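Local coordinates for protein ATP-dependent DNA helicase (Mycobacterium smegmatis, PDB 5V9X) that probably uses ATP hydrolysis to move 3'-to-5' along a single DNA strand and unwind RNA:DNA duplexes, at residues V260-P265 against G659-N664; V633-G638 against P680-F685. All coordinates share one frame; numbering follows the deposited sequence.

The two contacts lie on the same side of the chain's centre, with their centres about 22 Å apart and their nearest atoms about 8 Å apart, so they do not touch. Helix 661-676 connects them: it starts in interaction 1 and ends shortly before segment 680-685 of interaction 2, and along it Leu665 meets Phe636 and Leu669 meets Thr637. Helix 433-448 also touches both, Val262 through Leu436 and Phe636 through Ile437. The AMP-PNP pocket is made of residues between 41 and 420, so 633-638, 659-664 and 680-685 contribute nothing to it. The nearest atom of interaction 1 is about 9 Å from the bound DNA, that of interaction 2 about 13 Å.

Interaction 1 of 2, residues V260-P265 against G659-N664; sequences VQVPVP and GYATDN
Val262 and Gly659 form a parallel beta bridge at the border of a RecA-like sheet of seven parallel strands, the fold expected of the second motor domain of a superfamily 2 helicase. Strand 256-262 runs beside 657-659, an outermost strand supplied almost 400 residues later. Val262 O accepts from Tyr660 N at 3.0 Å, the donor lying in the carbonyl plane, and backbone hydrogen bonds of Val260 and Val262 with Ala658 continue the pairing.

Gly659, with a positive phi of 81°, marks the turn out of the strand, and Tyr660 follows as N-cap of helix 661-676. Ala661 on the first turn of that helix rests its CB 3.4 Å from Val260 O, while the CG2 branch of Val262 meets the same methyl at 4.0 Å.

Beyond the strand, residues 263-265 run past the Tyr660 ring, meeting it over one face and at an edge. The CA of Pro265 makes a CH-pi contact over the face, 3.9 Å from the Tyr660 centroid but displaced toward the rim. Pro263 O approaches Tyr660 CE2 at the edge, 3.6 Å away. The tyrosine CG stands anti to its carbonyl carbon (chi1 -58°), which lays the ring alongside Pro265, the two side chains pointing the same way.

Asn664, one turn on, ties the two segments together. Its ND2 donates to Val264 O at 3.1 Å through a bent bond (N-H...O 140°), the acceptor tilted from the amide plane. Tyr660 O lies in that plane on a straighter bond, with ND2 above the carbonyl plane and Asn664 N hydrogen-bonded from the opposite face. Leu436 of helix 433-448 touches Val260, Val262 and Asn664, and Arg645 forms a salt bridge with Asp663. The other end of the Asn664 amide is occupied too: OD1 accepts from the backbone N of Met267.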
loop_
_atom_site.group_PDB
_atom_site.type_symbol
_atom_site.label_atom_id
_atom_site.label_comp_id
_atom_site.label_asym_id
_atom_site.label_seq_id
_atom_site.Cartn_x
_atom_site.Cartn_y
_atom_site.Cartn_z
ATOM N N VAL A 260 0.710 -14.667 18.306
ATOM C CA VAL A 260 0.798 -13.316 18.851
ATOM C C VAL A 260 1.486 -13.425 20.203
ATOM O O VAL A 260 0.886 -13.900 21.177
ATOM C CB VAL A 260 -0.578 -12.650 18.984
ATOM C CG1 VAL A 260 -0.443 -11.284 19.637
ATOM C CG2 VAL A 260 -1.240 -12.521 17.626
ATOM N N GLN A 261 2.739 -12.985 20.271
ATOM C CA GLN A 261 3.566 -13.134 21.460
ATOM C C GLN A 261 3.723 -11.792 22.162
ATOM O O GLN A 261 4.054 -10.784 21.526
ATOM C CB GLN A 261 4.935 -13.718 21.096
ATOM C CG GLN A 261 4.852 -15.100 20.452
ATOM C CD GLN A 261 6.212 -15.702 20.143
ATOM O OE1 GLN A 261 7.249 -15.161 20.528
ATOM N NE2 GLN A 261 6.212 -16.833 19.443
ATOM N N VAL A 262 3.478 -11.786 23.471
ATOM C CA VAL A 262 3.686 -10.618 24.323
ATOM C C VAL A 262 4.668 -11.005 25.424
ATOM O O VAL A 262 4.316 -11.779 26.327
ATOM C CB VAL A 262 2.361 -10.105 24.910
ATOM C CG1 VAL A 262 2.626 -9.060 25.981
ATOM C CG2 VAL A 262 1.486 -9.530 23.810
ATOM N N PRO A 263 5.905 -10.499 25.393
ATOM C CA PRO A 263 6.929 -11.006 26.321
ATOM C C PRO A 263 6.750 -10.563 27.766
ATOM O O PRO A 263 7.342 -11.187 28.655
ATOM C CB PRO A 263 8.241 -10.454 25.736
ATOM C CG PRO A 263 7.902 -10.011 24.336
ATOM C CD PRO A 263 6.472 -9.585 24.389
ATOM N N VAL A 264 5.967 -9.522 28.036
ATOM C CA VAL A 264 5.866 -8.977 29.389
ATOM C C VAL A 264 4.551 -9.408 30.032
ATOM O O VAL A 264 3.555 -9.620 29.324
ATOM C CB VAL A 264 6.003 -7.445 29.382
ATOM C CG1 VAL A 264 7.360 -7.037 28.836
ATOM C CG2 VAL A 264 4.900 -6.816 28.562
ATOM N N PRO A 265 4.499 -9.555 31.364
ATOM C CA PRO A 265 3.258 -10.005 32.013
ATOM C C PRO A 265 2.196 -8.921 32.108
ATOM O O PRO A 265 0.999 -9.222 32.161
ATOM C CB PRO A 265 3.734 -10.441 33.404
ATOM C CG PRO A 265 4.938 -9.602 33.657
ATOM C CD PRO A 265 5.613 -9.444 32.322
ATOM N N GLY A 659 3.168 -16.431 25.383
ATOM C CA GLY A 659 3.820 -15.578 26.355
ATOM C C GLY A 659 2.862 -15.121 27.435
ATOM O O GLY A 659 2.537 -15.882 28.351
ATOM N N TYR A 660 2.403 -13.873 27.335
ATOM C CA TYR A 660 1.383 -13.339 28.228
ATOM C C TYR A 660 0.307 -12.604 27.441
ATOM O O TYR A 660 -0.322 -11.675 27.955
ATOM C CB TYR A 660 1.996 -12.416 29.279
ATOM C CG TYR A 660 3.060 -13.060 30.134
ATOM C CD1 TYR A 660 2.732 -14.024 31.080
ATOM C CD2 TYR A 660 4.393 -12.694 30.010
ATOM C CE1 TYR A 660 3.704 -14.610 31.870
ATOM C CE2 TYR A 660 5.370 -13.271 30.795
ATOM C CZ TYR A 660 5.022 -14.228 31.723
ATOM O OH TYR A 660 5.996 -14.805 32.505
ATOM N N ALA A 661 0.085 -13.009 26.189
ATOM C CA ALA A 661 -0.888 -12.316 25.353
ATOM C C ALA A 661 -2.311 -12.495 25.870
ATOM O O ALA A 661 -3.134 -11.582 25.736
ATOM C CB ALA A 661 -0.774 -12.801 23.909
ATOM N N THR A 662 -2.620 -13.650 26.464
ATOM C CA THR A 662 -3.955 -13.854 27.016
ATOM C C THR A 662 -4.169 -13.018 28.274
ATOM O O THR A 662 -5.226 -12.402 28.443
ATOM C CB THR A 662 -4.188 -15.335 27.318
ATOM O OG1 THR A 662 -4.069 -16.100 26.112
ATOM C CG2 THR A 662 -5.574 -15.544 27.903
ATOM N N ASP A 663 -3.176 -12.991 29.168
ATOM C CA ASP A 663 -3.305 -12.214 30.397
ATOM C C ASP A 663 -3.517 -10.735 30.100
ATOM O O ASP A 663 -4.382 -10.089 30.704
ATOM C CB ASP A 663 -2.064 -12.403 31.271
ATOM C CG ASP A 663 -2.036 -13.750 31.969
ATOM O OD1 ASP A 663 -3.093 -14.185 32.475
ATOM O OD2 ASP A 663 -0.952 -14.370 32.013
ATOM N N ASN A 664 -2.743 -10.186 29.163
ATOM C CA ASN A 664 -2.782 -8.747 28.923
ATOM C C ASN A 664 -4.043 -8.321 28.183
ATOM O O ASN A 664 -4.553 -7.222 28.420
ATOM C CB ASN A 664 -1.542 -8.316 28.146
ATOM C CG ASN A 664 -0.305 -8.282 29.007
ATOM O OD1 ASN A 664 -0.021 -7.282 29.664
ATOM N ND2 ASN A 664 0.440 -9.381 29.017
#

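Interaction 2 of 2, residues V633-G638 against P680-F685; sequences VGAFTG and PSDTTF
Gly634 and Ser681 bring their backbones together, CA to CA at 3.6 Å, where helix 627-640 passes the turn that precedes strand 684-691. Gly634 has no side chain, which lets the two backbones come this close; Gly638 continues the same side of the helix, its CA 4.0 Å from Ser681 CB. No hydrogen bond crosses this contact. Instead the CA-H of Ser681 makes a bent CA-H...O contact with Gly634 O (121° at the hydrogen), CA and O 3.4 Å apart; that oxygen also accepts from Gly638 N.

Side chains from both segments flank this backbone contact. Thr637 reaches Pro680 O with its methyl, CG2 to O at 3.5 Å, because CG2 stands anti to the threonine's own backbone N. Its hydroxyl is turned back into the helix and donates to Val633 O, on the other face of that carbonyl from Thr637 N. Asp682 lays its carboxylate alongside Ala635, with OD2 3.4 Å from the alanine CB; OD1 is near Ala635 N, but the angle is too poor for a hydrogen bond.

With chi1 at 72°, Ser681 OG sits between backbone N and carbonyl carbon and accepts from Thr683 N and Thr684 N, each at 3.2 Å, while Ser681 N donates to Thr684 O. Tyr705 OH bonds to Asp682 O, and Thr683 and Phe685 form backbone hydrogen bonds with Arg854, Phe685 also with Val856, in strand 854-859. This is an ST turn and ST motif leading into the five-stranded mixed sheet of the region matching the DEAD/H associated family, packed against helix 627-640 at Gly634 and Gly638.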
loop_
_atom_site.group_PDB
_atom_site.type_symbol
_atom_site.label_atom_id
_atom_site.label_comp_id
_atom_site.label_asym_id
_atom_site.label_seq_id
_atom_site.Cartn_x
_atom_site.Cartn_y
_atom_site.Cartn_z
ATOM N N VAL A 633 -12.897 -5.125 14.229
ATOM C CA VAL A 633 -12.155 -4.832 15.452
ATOM C C VAL A 633 -13.111 -4.670 16.628
ATOM O O VAL A 633 -12.874 -5.203 17.719
ATOM C CB VAL A 633 -11.276 -3.583 15.259
ATOM C CG1 VAL A 633 -10.806 -3.047 16.599
ATOM C CG2 VAL A 633 -10.086 -3.906 14.365
ATOM N N GLY A 634 -14.202 -3.931 16.425
ATOM C CA GLY A 634 -15.164 -3.745 17.498
ATOM C C GLY A 634 -15.892 -5.025 17.861
ATOM O O GLY A 634 -16.115 -5.310 19.041
ATOM N N ALA A 635 -16.275 -5.812 16.851
ATOM C CA ALA A 635 -16.931 -7.088 17.113
ATOM C C ALA A 635 -16.012 -8.047 17.857
ATOM O O ALA A 635 -16.486 -8.887 18.631
ATOM C CB ALA A 635 -17.408 -7.711 15.800
ATOM N N PHE A 636 -14.700 -7.943 17.635
ATOM C CA PHE A 636 -13.753 -8.739 18.407
ATOM C C PHE A 636 -13.662 -8.238 19.842
ATOM O O PHE A 636 -13.650 -9.037 20.785
ATOM C CB PHE A 636 -12.378 -8.707 17.732
ATOM C CG PHE A 636 -11.262 -9.269 18.578
ATOM C CD1 PHE A 636 -10.903 -10.603 18.481
ATOM C CD2 PHE A 636 -10.554 -8.454 19.453
ATOM C CE1 PHE A 636 -9.870 -11.115 19.252
ATOM C CE2 PHE A 636 -9.525 -8.964 20.226
ATOM C CZ PHE A 636 -9.182 -10.295 20.124
ATOM N N THR A 637 -13.586 -6.918 20.024
ATOM C CA THR A 637 -13.467 -6.358 21.365
ATOM C C THR A 637 -14.712 -6.650 22.190
ATOM O O THR A 637 -14.620 -7.075 23.347
ATOM C CB THR A 637 -13.214 -4.852 21.285
ATOM O OG1 THR A 637 -12.009 -4.607 20.549
ATOM C CG2 THR A 637 -13.083 -4.259 22.679
ATOM N N GLY A 638 -15.890 -6.427 21.606
ATOM C CA GLY A 638 -17.121 -6.712 22.324
ATOM C C GLY A 638 -17.253 -8.177 22.692
ATOM O O GLY A 638 -17.589 -8.515 23.829
ATOM N N PRO A 680 -16.057 -0.261 23.929
ATOM C CA PRO A 680 -16.492 0.095 22.575
ATOM C C PRO A 680 -16.462 -1.114 21.654
ATOM O O PRO A 680 -15.641 -2.020 21.809
ATOM C CB PRO A 680 -15.470 1.153 22.140
ATOM C CG PRO A 680 -14.875 1.653 23.415
ATOM C CD PRO A 680 -14.889 0.518 24.367
ATOM N N SER A 681 -17.373 -1.121 20.686
ATOM C CA SER A 681 -17.510 -2.253 19.783
ATOM C C SER A 681 -18.207 -1.785 18.513
ATOM O O SER A 681 -18.505 -0.600 18.341
ATOM C CB SER A 681 -18.282 -3.397 20.445
ATOM O OG SER A 681 -19.655 -3.069 20.576
ATOM N N ASP A 682 -18.470 -2.742 17.619
ATOM C CA ASP A 682 -19.184 -2.450 16.383
ATOM C C ASP A 682 -20.632 -2.048 16.629
ATOM O O ASP A 682 -21.261 -1.472 15.735
ATOM C CB ASP A 682 -19.138 -3.666 15.456
ATOM C CG ASP A 682 -19.690 -4.918 16.112
ATOM O OD1 ASP A 682 -19.623 -5.018 17.355
ATOM O OD2 ASP A 682 -20.192 -5.802 15.388
ATOM N N THR A 683 -21.174 -2.339 17.813
ATOM C CA THR A 683 -22.558 -2.019 18.123
ATOM C C THR A 683 -22.717 -0.932 19.176
ATOM O O THR A 683 -23.811 -0.373 19.294
ATOM C CB THR A 683 -23.303 -3.276 18.601
ATOM O OG1 THR A 683 -22.766 -3.707 19.858
ATOM C CG2 THR A 683 -23.162 -4.395 17.585
ATOM N N THR A 684 -21.671 -0.623 19.943
ATOM C CA THR A 684 -21.762 0.364 21.015
ATOM C C THR A 684 -20.561 1.296 20.946
ATOM O O THR A 684 -19.419 0.849 21.091
ATOM C CB THR A 684 -21.825 -0.304 22.397
ATOM O OG1 THR A 684 -20.524 -0.785 22.758
ATOM C CG2 THR A 684 -22.797 -1.474 22.400
ATOM N N PHE A 685 -20.818 2.583 20.723
ATOM C CA PHE A 685 -19.806 3.614 20.891
ATOM C C PHE A 685 -19.850 4.127 22.325
ATOM O O PHE A 685 -20.898 4.111 22.975
ATOM C CB PHE A 685 -20.028 4.785 19.927
ATOM C CG PHE A 685 -19.864 4.435 18.471
ATOM C CD1 PHE A 685 -19.332 3.217 18.079
ATOM C CD2 PHE A 685 -20.236 5.343 17.489
ATOM C CE1 PHE A 685 -19.187 2.911 16.737
ATOM C CE2 PHE A 685 -20.090 5.043 16.150
ATOM C CZ PHE A 685 -19.565 3.827 15.772
#